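Long-range contacts in carbamate kinase (Mycoplasma penetrans, PDB 4AXS), which probably transfers a phosphoryl group between carbamoyl phosphate and ADP, making ATP in the arginine deiminase pathway: residues N307-I312 with G327-A332; I29-N34 with V249-V254. All coordinates share one frame; numbering follows the deposited sequence.

Interaction 1 of 2, residues N307-I312 with G327-A332; sequences NRSAII and GTKIIA
Ala-310 and Ile-330 form a hydrogen-bonded pair in a short antiparallel strand pairing, which joins strand 309-313 to the C-terminal strand 328-330 of the main mixed sheet. The segment axes run at 154° to each other. Two bonds lock the pair: Ile-330 N to Ala-310 O at 2.7 Å, and Ala-310 N to Ile-330 O at 3.0 Å, the latter lying in the carbonyl plane on a lone pair. At Ile-312 and Thr-328 the grip slackens; Ile-312 N reaches Thr-328 O at 3.2 Å from a position tilted off the carbonyl plane, and the return bond is weak.

One face is mostly apolar. The CB atoms of Ala-310 and Ile-330 sit 4.1 Å apart, while Ile-312 and Ile-330 bring their CD1 ends together at 4.1 Å. Helix 292-302 covers this side through Ala-298 and Ile-295. Thr-328 shares this face, its buried hydroxyl bonded to Leu-269 O and Val-257 N. On the other face Lys-329, with CG anti to its N (chi1 -171°) and the chain bent farther out, lays CE 3.6 Å from Ser-309 CB. The chemistry thus implies attachment through backbone bonds and an aliphatic face against helix 292-302, while the exposed Lys-329 lies over Ser-309.

Interaction 2 of 2, residues I29-N34 with V249-V254; sequences IALGGN and VVLTAV. With SO4 (sulfate ion), chain C; SO4 (sulfate ion), chain B.
Val-249 O receives two donors from the neighbouring strand: the N-H of Ala-30, at 2.9 Å from N to O and nearly in line with the carbonyl, and the weaker CA-H of Ile-29. Two residues after Val-249, Leu-251 N donates to Ala-30 O at 3.1 Å with an N-H...O angle of 161°. Ala-30 thus bonds through its N to the residue before its partner Val-250 and through its O to the residue after it, the signature of parallel strands, here inclined by 14°, at the heart of the amino acid kinase sheet.

The side chains sort by face. Leu-251 has CG anti to its carbonyl carbon (chi1 -65°), which turns the leucine across the neighbouring strand, and its CD1 meets two partners there: Ile-29 CG2 at 3.8 Å and Leu-31 CD1 at 4.2 Å. Ala-30 and Val-250 point to the other face, where helix 232-242 covers them, Leu-236 lying on Ala-30 and Asp-233 touching both.

Beyond the strands the chains diverge, and a sulfate (chain C) bridges them. Asn-34 ND2 donates to its O2 at 3.2 Å, and Thr-252 OG1 approaches O1 from the facing segment, though that distance is too short to be trusted in detail. Ala-253 N adds a weak bond. Gly-32, lacking a side chain, lets O3 come within 3.6 Å of its CA. A second sulfate (chain B) lies by Gly-33 N, and Lys-232 NZ also bonds to sulfate. Both ions probably come from the crystallisation liquor. The chemistry implies a division of labour: buried backbone bonds and aliphatic contacts join the strands, setting a glycine-rich end with Asn-34 and a facing end with the Thr-252 hydroxyl around an anion, consistent with a phosphoryl site at the C-terminal ends of the parallel strands.

Overall arrangement
From the N terminus, strand 27-31 enters the sheet first and is joined on one side by strand 64-68. Its other side waits for strand 247-251: interaction 2 closes a loop of 214 residues that holds the second sheet and several helices. The chain then passes through helix 292-302 to strand 309-313, and interaction 1 closes a much shorter excursion, of 14 residues, around helix 318-321. The two loops follow in series, neither nested nor crossed. Their centres lie about 14 Å apart, yet they adjoin, because strands 309-313 and 247-251 are neighbours in the sheet: Ile-311 O probably accepts a hydrogen bond from Val-250 N, at 2.7 Å. Together they tie the C-terminal end of the chain to its N-terminal strand.

Interaction 1 of 2, residues N307-I312 with G327-A332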
loop_
_atom_site.group_PDB
_atom_site.type_symbol
_atom_site.label_atom_id
_atom_site.label_comp_id
_atom_site.label_asym_id
_atom_site.label_seq_id
_atom_site.Cartn_x
_atom_site.Cartn_y
_atom_site.Cartn_z
ATOM N N ASN A 307 25.482 -20.982 5.495
ATOM C CA ASN A 307 25.861 -19.582 5.297
ATOM C C ASN A 307 24.877 -18.525 5.845
ATOM O O ASN A 307 24.977 -17.342 5.500
ATOM C CB ASN A 307 26.170 -19.317 3.810
ATOM C CG ASN A 307 25.129 -19.919 2.856
ATOM O OD1 ASN A 307 24.690 -19.256 1.916
ATOM N ND2 ASN A 307 24.747 -21.176 3.085
ATOM N N ARG A 308 23.942 -18.945 6.698
ATOM C CA ARG A 308 22.874 -18.051 7.154
ATOM C C ARG A 308 22.387 -18.359 8.564
ATOM O O ARG A 308 22.340 -19.519 8.977
ATOM C CB ARG A 308 21.680 -18.077 6.179
ATOM C CG ARG A 308 21.100 -19.468 5.922
ATOM C CD ARG A 308 19.793 -19.413 5.120
ATOM N NE ARG A 308 19.935 -18.699 3.850
ATOM C CZ ARG A 308 19.031 -18.708 2.869
ATOM N NH1 ARG A 308 17.903 -19.404 2.991
ATOM N NH2 ARG A 308 19.264 -18.026 1.755
ATOM N N SER A 309 22.016 -17.312 9.294
ATOM C CA SER A 309 21.498 -17.469 10.647
ATOM C C SER A 309 20.148 -16.778 10.810
ATOM O O SER A 309 19.658 -16.118 9.891
ATOM C CB SER A 309 22.503 -16.942 11.680
ATOM O OG SER A 309 23.061 -15.700 11.275
ATOM N N ALA A 310 19.538 -16.947 11.979
ATOM C CA ALA A 310 18.286 -16.269 12.290
ATOM C C ALA A 310 18.367 -15.780 13.717
ATOM O O ALA A 310 18.755 -16.527 14.624
ATOM C CB ALA A 310 17.087 -17.199 12.098
ATOM N N ILE A 311 18.024 -14.521 13.929
ATOM C CA ILE A 311 18.175 -13.968 15.256
ATOM C C ILE A 311 16.834 -13.589 15.829
ATOM O O ILE A 311 16.087 -12.855 15.208
ATOM C CB ILE A 311 19.099 -12.746 15.255
ATOM C CG1 ILE A 311 20.488 -13.139 14.748
ATOM C CG2 ILE A 311 19.192 -12.154 16.659
ATOM C CD1 ILE A 311 21.404 -11.964 14.478
ATOM N N ILE A 312 16.535 -14.112 17.013
ATOM C CA ILE A 312 15.329 -13.745 17.733
ATOM C C ILE A 312 15.677 -12.891 18.942
ATOM O O ILE A 312 15.895 -13.410 20.026
ATOM C CB ILE A 312 14.544 -14.981 18.205
ATOM C CG1 ILE A 312 14.090 -15.820 17.012
ATOM C CG2 ILE A 312 13.341 -14.571 19.019
ATOM C CD1 ILE A 312 13.033 -16.845 17.380
ATOM N N GLY A 327 20.107 -12.018 22.483
ATOM C CA GLY A 327 19.226 -12.792 21.631
ATOM C C GLY A 327 19.706 -14.200 21.314
ATOM O O GLY A 327 20.794 -14.622 21.720
ATOM N N THR A 328 18.879 -14.925 20.565
ATOM C CA THR A 328 19.106 -16.335 20.309
ATOM C C THR A 328 19.360 -16.575 18.838
ATOM O O THR A 328 18.458 -16.404 18.016
ATOM C CB THR A 328 17.888 -17.169 20.726
ATOM O OG1 THR A 328 17.684 -17.070 22.149
ATOM C CG2 THR A 328 18.088 -18.622 20.325
ATOM N N LYS A 329 20.585 -16.969 18.502
ATOM C CA LYS A 329 20.937 -17.262 17.118
ATOM C C LYS A 329 20.508 -18.683 16.755
ATOM O O LYS A 329 20.711 -19.616 17.536
ATOM C CB LYS A 329 22.436 -17.085 16.904
ATOM C CG LYS A 329 22.893 -17.151 15.456
ATOM C CD LYS A 329 24.343 -17.604 15.370
ATOM C CE LYS A 329 25.081 -16.950 14.203
ATOM N NZ LYS A 329 25.942 -15.801 14.641
ATOM N N ILE A 330 19.901 -18.835 15.579
ATOM C CA ILE A 330 19.442 -20.138 15.100
ATOM C C ILE A 330 20.184 -20.533 13.834
ATOM O O ILE A 330 20.321 -19.726 12.913
ATOM C CB ILE A 330 17.916 -20.154 14.832
ATOM C CG1 ILE A 330 17.147 -20.209 16.152
ATOM C CG2 ILE A 330 17.536 -21.346 13.973
ATOM C CD1 ILE A 330 15.766 -19.608 16.100
ATOM N N ILE A 331 20.662 -21.774 13.784
ATOM C CA ILE A 331 21.439 -22.223 12.631
ATOM C C ILE A 331 21.013 -23.587 12.109
ATOM O O ILE A 331 20.293 -24.324 12.783
ATOM C CB ILE A 331 22.949 -22.247 12.933
ATOM C CG1 ILE A 331 23.235 -23.137 14.142
ATOM C CG2 ILE A 331 23.473 -20.830 13.178
ATOM C CD1 ILE A 331 24.646 -23.654 14.180
ATOM N N ALA A 332 21.458 -23.911 10.898
ATOM C CA ALA A 332 21.109 -25.182 10.266
ATOM C C ALA A 332 21.361 -26.355 11.211
ATOM O O ALA A 332 22.511 -26.695 11.479
ATOM C CB ALA A 332 21.895 -25.370 8.970
#

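Interaction 2 of 2, residues I29-N34 with V249-V254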
loop_
_atom_site.group_PDB
_atom_site.type_symbol
_atom_site.label_atom_id
_atom_site.label_comp_id
_atom_site.label_asym_id
_atom_site.label_seq_id
_atom_site.Cartn_x
_atom_site.Cartn_y
_atom_site.Cartn_z
ATOM N N ILE A 29 14.382 -8.067 8.287
ATOM C CA ILE A 29 13.930 -7.795 9.642
ATOM C C ILE A 29 12.409 -7.790 9.707
ATOM O O ILE A 29 11.759 -7.183 8.871
ATOM C CB ILE A 29 14.488 -6.448 10.164
ATOM C CG1 ILE A 29 16.000 -6.385 9.952
ATOM C CG2 ILE A 29 14.172 -6.268 11.645
ATOM C CD1 ILE A 29 16.671 -5.208 10.635
ATOM N N ALA A 30 11.853 -8.466 10.707
ATOM C CA ALA A 30 10.408 -8.565 10.861
ATOM C C ALA A 30 9.934 -7.933 12.168
ATOM O O ALA A 30 10.311 -8.370 13.247
ATOM C CB ALA A 30 9.973 -10.027 10.787
ATOM N N LEU A 31 9.089 -6.912 12.065
ATOM C CA LEU A 31 8.644 -6.145 13.235
ATOM C C LEU A 31 7.212 -6.478 13.656
ATOM O O LEU A 31 6.266 -6.248 12.900
ATOM C CB LEU A 31 8.761 -4.650 12.934
ATOM C CG LEU A 31 8.203 -3.607 13.903
ATOM C CD1 LEU A 31 8.989 -3.554 15.184
ATOM C CD2 LEU A 31 8.244 -2.247 13.210
ATOM N N GLY A 32 7.050 -7.017 14.856
ATOM C CA GLY A 32 5.742 -7.429 15.320
ATOM C C GLY A 32 4.720 -6.310 15.318
ATOM O O GLY A 32 5.064 -5.151 15.483
ATOM N N GLY A 33 3.459 -6.675 15.127
ATOM C CA GLY A 33 2.352 -5.745 15.224
ATOM C C GLY A 33 2.170 -5.100 16.593
ATOM O O GLY A 33 1.701 -3.959 16.678
ATOM N N ASN A 34 2.533 -5.806 17.666
ATOM C CA ASN A 34 2.387 -5.224 18.997
ATOM C C ASN A 34 3.397 -4.096 19.208
ATOM O O ASN A 34 3.188 -3.205 20.029
ATOM C CB ASN A 34 2.534 -6.276 20.103
ATOM C CG ASN A 34 1.631 -7.483 19.902
ATOM O OD1 ASN A 34 0.499 -7.370 19.420
ATOM N ND2 ASN A 34 2.136 -8.657 20.279
ATOM N N VAL A 249 16.198 -11.516 11.041
ATOM C CA VAL A 249 15.970 -11.111 12.426
ATOM C C VAL A 249 14.496 -10.962 12.749
ATOM O O VAL A 249 13.776 -10.219 12.083
ATOM C CB VAL A 249 16.621 -9.762 12.758
ATOM C CG1 VAL A 249 16.255 -9.344 14.186
ATOM C CG2 VAL A 249 18.124 -9.818 12.555
ATOM N N VAL A 250 14.065 -11.652 13.795
ATOM C CA VAL A 250 12.689 -11.609 14.256
ATOM C C VAL A 250 12.605 -10.803 15.548
ATOM O O VAL A 250 13.100 -11.247 16.596
ATOM C CB VAL A 250 12.169 -13.037 14.512
ATOM C CG1 VAL A 250 10.801 -13.011 15.183
ATOM C CG2 VAL A 250 12.150 -13.843 13.203
ATOM N N LEU A 251 11.999 -9.615 15.471
ATOM C CA LEU A 251 11.948 -8.716 16.619
ATOM C C LEU A 251 10.795 -9.080 17.510
ATOM O O LEU A 251 9.676 -9.294 17.047
ATOM C CB LEU A 251 11.828 -7.266 16.190
ATOM C CG LEU A 251 13.032 -6.731 15.433
ATOM C CD1 LEU A 251 12.819 -5.262 15.091
ATOM C CD2 LEU A 251 14.299 -6.932 16.256
ATOM N N THR A 252 11.076 -9.144 18.798
ATOM C CA THR A 252 10.153 -9.736 19.738
ATOM C C THR A 252 10.585 -9.279 21.114
ATOM O O THR A 252 11.725 -8.866 21.296
ATOM C CB THR A 252 10.197 -11.279 19.646
ATOM O OG1 THR A 252 9.036 -11.838 20.273
ATOM C CG2 THR A 252 11.469 -11.826 20.300
ATOM N N ALA A 253 9.681 -9.361 22.083
ATOM C CA ALA A 253 9.891 -8.703 23.371
ATOM C C ALA A 253 10.715 -9.513 24.367
ATOM O O ALA A 253 10.489 -9.407 25.571
ATOM C CB ALA A 253 8.549 -8.322 23.992
ATOM N N VAL A 254 11.661 -10.310 23.876
ATOM C CA VAL A 254 12.508 -11.109 24.765
ATOM C C VAL A 254 13.991 -10.955 24.449
ATOM O O VAL A 254 14.377 -10.782 23.299
ATOM C CB VAL A 254 12.154 -12.618 24.716
ATOM C CG1 VAL A 254 10.658 -12.835 24.941
ATOM C CG2 VAL A 254 12.619 -13.248 23.400
HETATM S S SO4 C . 5.765 -10.072 19.546
HETATM O O1 SO4 C . 7.058 -10.502 20.067
HETATM O O2 SO4 C . 5.298 -8.964 20.383
HETATM O O3 SO4 C . 5.929 -9.655 18.154
HETATM O O4 SO4 C . 4.806 -11.183 19.592
HETATM S S SO4 B . 1.863 -9.989 14.776
HETATM O O1 SO4 B . 0.703 -10.366 13.967
HETATM O O2 SO4 B . 2.254 -8.647 14.349
HETATM O O3 SO4 B . 1.559 -9.954 16.213
HETATM O O4 SO4 B . 2.955 -10.961 14.611
#